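Local coordinates for thiamin pyrophosphokinase family protein (Enterococcus faecalis, PDB 3MEL) that probably transfers a pyrophosphate group from ATP to thiamine, making thiamine diphosphate with the help of magnesium, at residues 154-159 with 195-200; 159-164 with 205-210. All coordinates share one frame; numbering follows the deposited sequence.

Contact 1: residues 154-159 with 195-200; sequences EYLAYC and EAAAFS
The ring of Tyr158 sets its edge over one face of the Phe199 ring, an edge-to-face aromatic pair that closes the interior between two layers of a beta-sandwich. Strand 155-159 belongs to the large mixed sheet and strand 196-200 is the central strand of the three-stranded antiparallel sheet facing it. Their axes run about 10.3 Å apart and nearly parallel, at 12°, with no hydrogen bond between them, so the layers meet through side chains. The two ring planes are turned 61° against each other, with centroids 4.8 Å apart. A chi1 of 80° puts Phe199 CG between the backbone N and the carbonyl carbon, and Tyr158 CE1 lies over one face of the phenylalanine ring. Tyr158 OH continues past the ring, with Phe199 CB and Ala197 CB both close to it.

Two residues earlier on both strands, Leu156 meets Ala197. The CD2 branch of Leu156 packs against Ala197 CB at 3.7 Å. The small alanine and the large phenylalanine thus receive a leucine branch and a tyrosine ring in turn, all four being buried. Phe199 is further enclosed by an edge-to-face contact with Tyr140 and by Leu167 and Leu169 of a neighbouring strand, while Phe192 packs on both Leu156 and Ala197. The whole is plain core packing between the layers of the vitamin B1 binding domain. At its centre Tyr158 CE1 points at the Phe199 face, offset toward the CD2 side of the rim.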
loop_
_atom_site.group_PDB
_atom_site.type_symbol
_atom_site.label_atom_id
_atom_site.label_comp_id
_atom_site.label_asym_id
_atom_site.label_seq_id
_atom_site.Cartn_x
_atom_site.Cartn_y
_atom_site.Cartn_z
ATOM N N GLU A 154 13.481 7.449 9.863
ATOM C CA GLU A 154 13.058 8.679 10.538
ATOM C C GLU A 154 11.670 8.603 11.183
ATOM O O GLU A 154 11.411 9.278 12.182
ATOM C CB GLU A 154 13.092 9.861 9.562
ATOM C CG GLU A 154 14.419 10.018 8.825
ATOM C CD GLU A 154 14.283 10.757 7.491
ATOM O OE1 GLU A 154 15.224 11.516 7.142
ATOM O OE2 GLU A 154 13.247 10.569 6.793
ATOM N N TYR A 155 10.781 7.793 10.613
ATOM C CA TYR A 155 9.381 7.815 11.010
ATOM C C TYR A 155 8.902 6.505 11.620
ATOM O O TYR A 155 9.479 5.453 11.375
ATOM C CB TYR A 155 8.513 8.229 9.823
ATOM C CG TYR A 155 8.908 9.581 9.257
ATOM C CD1 TYR A 155 8.664 10.755 9.976
ATOM C CD2 TYR A 155 9.525 9.690 8.015
ATOM C CE1 TYR A 155 9.022 11.985 9.477
ATOM C CE2 TYR A 155 9.886 10.926 7.504
ATOM C CZ TYR A 155 9.628 12.072 8.242
ATOM O OH TYR A 155 9.989 13.311 7.753
ATOM N N LEU A 156 7.860 6.591 12.435
ATOM C CA LEU A 156 7.239 5.425 13.044
ATOM C C LEU A 156 5.730 5.476 12.776
ATOM O O LEU A 156 5.129 6.543 12.750
ATOM C CB LEU A 156 7.527 5.410 14.549
ATOM C CG LEU A 156 6.890 4.339 15.446
ATOM C CD1 LEU A 156 7.265 2.903 15.031
ATOM C CD2 LEU A 156 7.224 4.596 16.907
ATOM N N ALA A 157 5.107 4.332 12.565
ATOM C CA ALA A 157 3.696 4.336 12.231
ATOM C C ALA A 157 3.000 3.134 12.830
ATOM O O ALA A 157 3.533 2.018 12.845
ATOM C CB ALA A 157 3.514 4.355 10.749
ATOM N N TYR A 158 1.812 3.375 13.362
ATOM C CA TYR A 158 0.954 2.283 13.767
ATOM C C TYR A 158 -0.230 2.220 12.818
ATOM O O TYR A 158 -1.148 3.046 12.861
ATOM C CB TYR A 158 0.524 2.429 15.219
ATOM C CG TYR A 158 1.695 2.347 16.168
ATOM C CD1 TYR A 158 2.079 1.138 16.728
ATOM C CD2 TYR A 158 2.429 3.483 16.489
ATOM C CE1 TYR A 158 3.171 1.066 17.587
ATOM C CE2 TYR A 158 3.490 3.427 17.336
ATOM C CZ TYR A 158 3.865 2.218 17.886
ATOM O OH TYR A 158 4.941 2.185 18.734
ATOM N N CYS A 159 -0.156 1.247 11.920
ATOM C CA CYS A 159 -1.165 1.043 10.903
ATOM C C CYS A 159 -2.073 -0.077 11.375
ATOM O O CYS A 159 -1.656 -1.226 11.449
ATOM C CB CYS A 159 -0.472 0.690 9.598
ATOM S SG CYS A 159 0.644 1.992 9.057
ATOM N N GLU A 195 15.574 5.347 21.592
ATOM C CA GLU A 195 16.004 4.353 20.622
ATOM C C GLU A 195 14.943 3.258 20.508
ATOM O O GLU A 195 15.064 2.320 19.701
ATOM C CB GLU A 195 17.360 3.764 21.029
ATOM C CG GLU A 195 18.449 4.822 21.262
ATOM C CD GLU A 195 18.613 5.779 20.083
ATOM O OE1 GLU A 195 18.881 5.296 18.954
ATOM O OE2 GLU A 195 18.481 7.012 20.291
ATOM N N ALA A 196 13.900 3.380 21.321
ATOM C CA ALA A 196 12.844 2.388 21.327
ATOM C C ALA A 196 11.550 3.056 21.695
ATOM O O ALA A 196 11.539 3.987 22.495
ATOM C CB ALA A 196 13.154 1.270 22.311
ATOM N N ALA A 197 10.457 2.584 21.106
ATOM C CA ALA A 197 9.135 3.035 21.503
ATOM C C ALA A 197 8.421 1.839 22.105
ATOM O O ALA A 197 8.955 0.737 22.104
ATOM C CB ALA A 197 8.389 3.583 20.324
ATOM N N ALA A 198 7.236 2.057 22.656
ATOM C CA ALA A 198 6.449 0.943 23.163
ATOM C C ALA A 198 4.959 1.162 22.896
ATOM O O ALA A 198 4.526 2.293 22.672
ATOM C CB ALA A 198 6.713 0.726 24.639
ATOM N N PHE A 199 4.188 0.074 22.894
ATOM C CA PHE A 199 2.750 0.143 22.646
ATOM C C PHE A 199 2.074 -1.172 22.995
ATOM O O PHE A 199 2.716 -2.220 23.041
ATOM C CB PHE A 199 2.467 0.467 21.180
ATOM C CG PHE A 199 2.576 -0.725 20.260
ATOM C CD1 PHE A 199 1.436 -1.388 19.821
ATOM C CD2 PHE A 199 3.821 -1.181 19.830
ATOM C CE1 PHE A 199 1.526 -2.489 18.963
ATOM C CE2 PHE A 199 3.929 -2.288 18.964
ATOM C CZ PHE A 199 2.778 -2.943 18.531
ATOM N N SER A 200 0.765 -1.112 23.220
ATOM C CA SER A 200 -0.007 -2.305 23.543
ATOM C C SER A 200 -1.463 -2.164 23.106
ATOM O O SER A 200 -1.940 -1.055 22.846
ATOM C CB SER A 200 0.093 -2.651 25.036
ATOM O OG SER A 200 0.230 -1.486 25.833
#

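Contact 2: residues 159-164 with 205-210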
loop_
_atom_site.group_PDB
_atom_site.type_symbol
_atom_site.label_atom_id
_atom_site.label_comp_id
_atom_site.label_asym_id
_atom_site.label_seq_id
_atom_site.Cartn_x
_atom_site.Cartn_y
_atom_site.Cartn_z
ATOM N N CYS A 159 -0.156 1.247 11.920
ATOM C CA CYS A 159 -1.165 1.043 10.903
ATOM C C CYS A 159 -2.073 -0.077 11.375
ATOM O O CYS A 159 -1.656 -1.226 11.449
ATOM C CB CYS A 159 -0.472 0.690 9.598
ATOM S SG CYS A 159 0.644 1.992 9.057
ATOM N N CYS A 160 -3.289 0.266 11.772
ATOM C CA CYS A 160 -4.237 -0.725 12.253
ATOM C C CYS A 160 -4.949 -1.351 11.071
ATOM O O CYS A 160 -5.736 -0.686 10.394
ATOM C CB CYS A 160 -5.254 -0.074 13.184
ATOM S SG CYS A 160 -4.482 0.756 14.572
ATOM N N LEU A 161 -4.675 -2.623 10.814
ATOM C CA LEU A 161 -5.218 -3.263 9.635
ATOM C C LEU A 161 -6.694 -3.603 9.846
ATOM O O LEU A 161 -7.475 -3.777 8.880
ATOM C CB LEU A 161 -4.403 -4.500 9.290
ATOM C CG LEU A 161 -2.931 -4.183 9.041
ATOM C CD1 LEU A 161 -2.152 -5.471 8.812
ATOM C CD2 LEU A 161 -2.784 -3.203 7.874
ATOM N N THR A 162 -7.070 -3.666 11.116
ATOM C CA THR A 162 -8.426 -3.973 11.502
ATOM C C THR A 162 -8.831 -3.011 12.589
ATOM O O THR A 162 -7.979 -2.356 13.173
ATOM C CB THR A 162 -8.481 -5.339 12.134
ATOM O OG1 THR A 162 -7.773 -5.284 13.374
ATOM C CG2 THR A 162 -7.857 -6.365 11.220
ATOM N N PRO A 163 -10.132 -2.950 12.900
ATOM C CA PRO A 163 -10.475 -2.174 14.095
ATOM C C PRO A 163 -9.625 -2.682 15.264
ATOM O O PRO A 163 -9.598 -3.898 15.500
ATOM C CB PRO A 163 -11.951 -2.529 14.340
ATOM C CG PRO A 163 -12.427 -3.204 13.105
ATOM C CD PRO A 163 -11.240 -3.809 12.445
ATOM N N VAL A 164 -8.934 -1.782 15.964
ATOM C CA VAL A 164 -8.135 -2.152 17.141
ATOM C C VAL A 164 -8.792 -1.638 18.431
ATOM O O VAL A 164 -9.517 -0.654 18.411
ATOM C CB VAL A 164 -6.655 -1.666 17.017
ATOM C CG1 VAL A 164 -6.010 -1.488 18.381
ATOM C CG2 VAL A 164 -5.851 -2.625 16.187
HETATM N N MSE A 205 -5.173 -6.316 14.597
HETATM C CA MSE A 205 -3.819 -6.509 14.154
HETATM C C MSE A 205 -3.211 -5.244 13.623
HETATM O O MSE A 205 -3.833 -4.514 12.869
HETATM C CB MSE A 205 -3.724 -7.609 13.117
HETATM C CG MSE A 205 -2.636 -8.614 13.455
HETATM SE SE MSE A 205 -2.101 -9.649 11.914
HETATM C CE MSE A 205 -1.780 -8.214 10.643
ATOM N N ILE A 206 -1.975 -4.990 14.040
ATOM C CA ILE A 206 -1.282 -3.778 13.645
ATOM C C ILE A 206 -0.018 -4.104 12.876
ATOM O O ILE A 206 0.653 -5.125 13.104
ATOM C CB ILE A 206 -0.939 -2.886 14.851
ATOM C CG1 ILE A 206 -2.171 -2.699 15.735
ATOM C CG2 ILE A 206 -0.406 -1.538 14.381
ATOM C CD1 ILE A 206 -1.874 -2.041 17.048
ATOM N N ALA A 207 0.278 -3.222 11.938
ATOM C CA ALA A 207 1.487 -3.314 11.168
ATOM C C ALA A 207 2.327 -2.148 11.610
ATOM O O ALA A 207 2.026 -1.002 11.283
ATOM C CB ALA A 207 1.176 -3.210 9.670
ATOM N N VAL A 208 3.367 -2.415 12.381
ATOM C CA VAL A 208 4.249 -1.333 12.744
ATOM C C VAL A 208 5.113 -1.048 11.529
ATOM O O VAL A 208 5.703 -1.971 10.957
ATOM C CB VAL A 208 5.088 -1.704 13.966
ATOM C CG1 VAL A 208 6.184 -0.680 14.193
ATOM C CG2 VAL A 208 4.188 -1.828 15.184
ATOM N N ILE A 209 5.165 0.213 11.109
ATOM C CA ILE A 209 5.963 0.586 9.939
ATOM C C ILE A 209 6.975 1.680 10.241
ATOM O O ILE A 209 6.615 2.716 10.783
ATOM C CB ILE A 209 5.076 1.047 8.750
ATOM C CG1 ILE A 209 4.228 -0.111 8.214
ATOM C CG2 ILE A 209 5.931 1.628 7.634
ATOM C CD1 ILE A 209 3.311 0.291 7.087
ATOM N N GLN A 210 8.238 1.444 9.890
ATOM C CA GLN A 210 9.277 2.464 10.003
ATOM C C GLN A 210 9.749 2.870 8.619
ATOM O O GLN A 210 10.008 2.021 7.784
ATOM C CB GLN A 210 10.453 1.958 10.833
ATOM C CG GLN A 210 10.113 1.660 12.291
ATOM C CD GLN A 210 11.349 1.370 13.137
ATOM O OE1 GLN A 210 11.381 0.392 13.885
ATOM N NE2 GLN A 210 12.365 2.226 13.023
#
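Cys159 pairs with Ala207 across neighbouring antiparallel strands, forming a hydrogen-bonded pair in which each residue gives its N-H to the other's carbonyl. The bond from Ala207 N to Cys159 O measures 2.8 Å. The return bond, from Cys159 N to Ala207 O, is longer at 3.2 Å. Both side chains leave on one face of the sheet, where Cys159 SG packs on Ile209 CD1 at 3.7 Å. Cys160 follows as a non-hydrogen-bonded pair with Ile206, its side chain on the other face, with SG loosely against Ile206 CG1.

At Leu161 the strand gives way to a turn, yet its N still donates to Met205 O at 2.9 Å. The Leu161 side chain crosses that of Met205, a selenomethionine, obliquely: CD1 meets CE, the bend at chi3 (51°) turning that methyl into place, and also nears Ala207 CB. Beyond the ladder, the Thr162 side chain takes over: OG1 accepts the N-H of Met205 at 3.1 Å and donates to Pro163 O within its own turn. The chain then folds back, and Val164 CG2 packs on Ile206 CG1 at 3.7 Å, the two side chains crossing at about a right angle.

In the large mixed sheet, strand 206-211 lies between strands 135-140 and 155-160, with strand 185-190 beyond the latter. Tyr139 of strand 135-140 touches both Leu161 and Met205. Trp114 of the second subunit packs on Leu161, and Ile106 of the second subunit, on its helix 106-113, packs on Ile209.

How the contacts relate
Contacts 1 and 2 have centres about 11 Å apart and share Cys159, where strand 155-160 passes from one to the other. Contact 2 joins this strand to its neighbour 206-211 within the large sheet, whereas contact 1 reaches across to the smaller one. Along the chain their segments alternate, since 159-164 carries on from 154-159, and strand 206-211 follows strand 196-200 after a short connection. Val208 links the two: its CG2 packs on Phe199 CZ and its CG1 on Leu156 CD1. A probable hydrogen bond from Ile209 N to Ala157 O continues the pairing. Together they illustrate how a sandwich combines in-sheet bonding with packing between layers, here beside the second subunit.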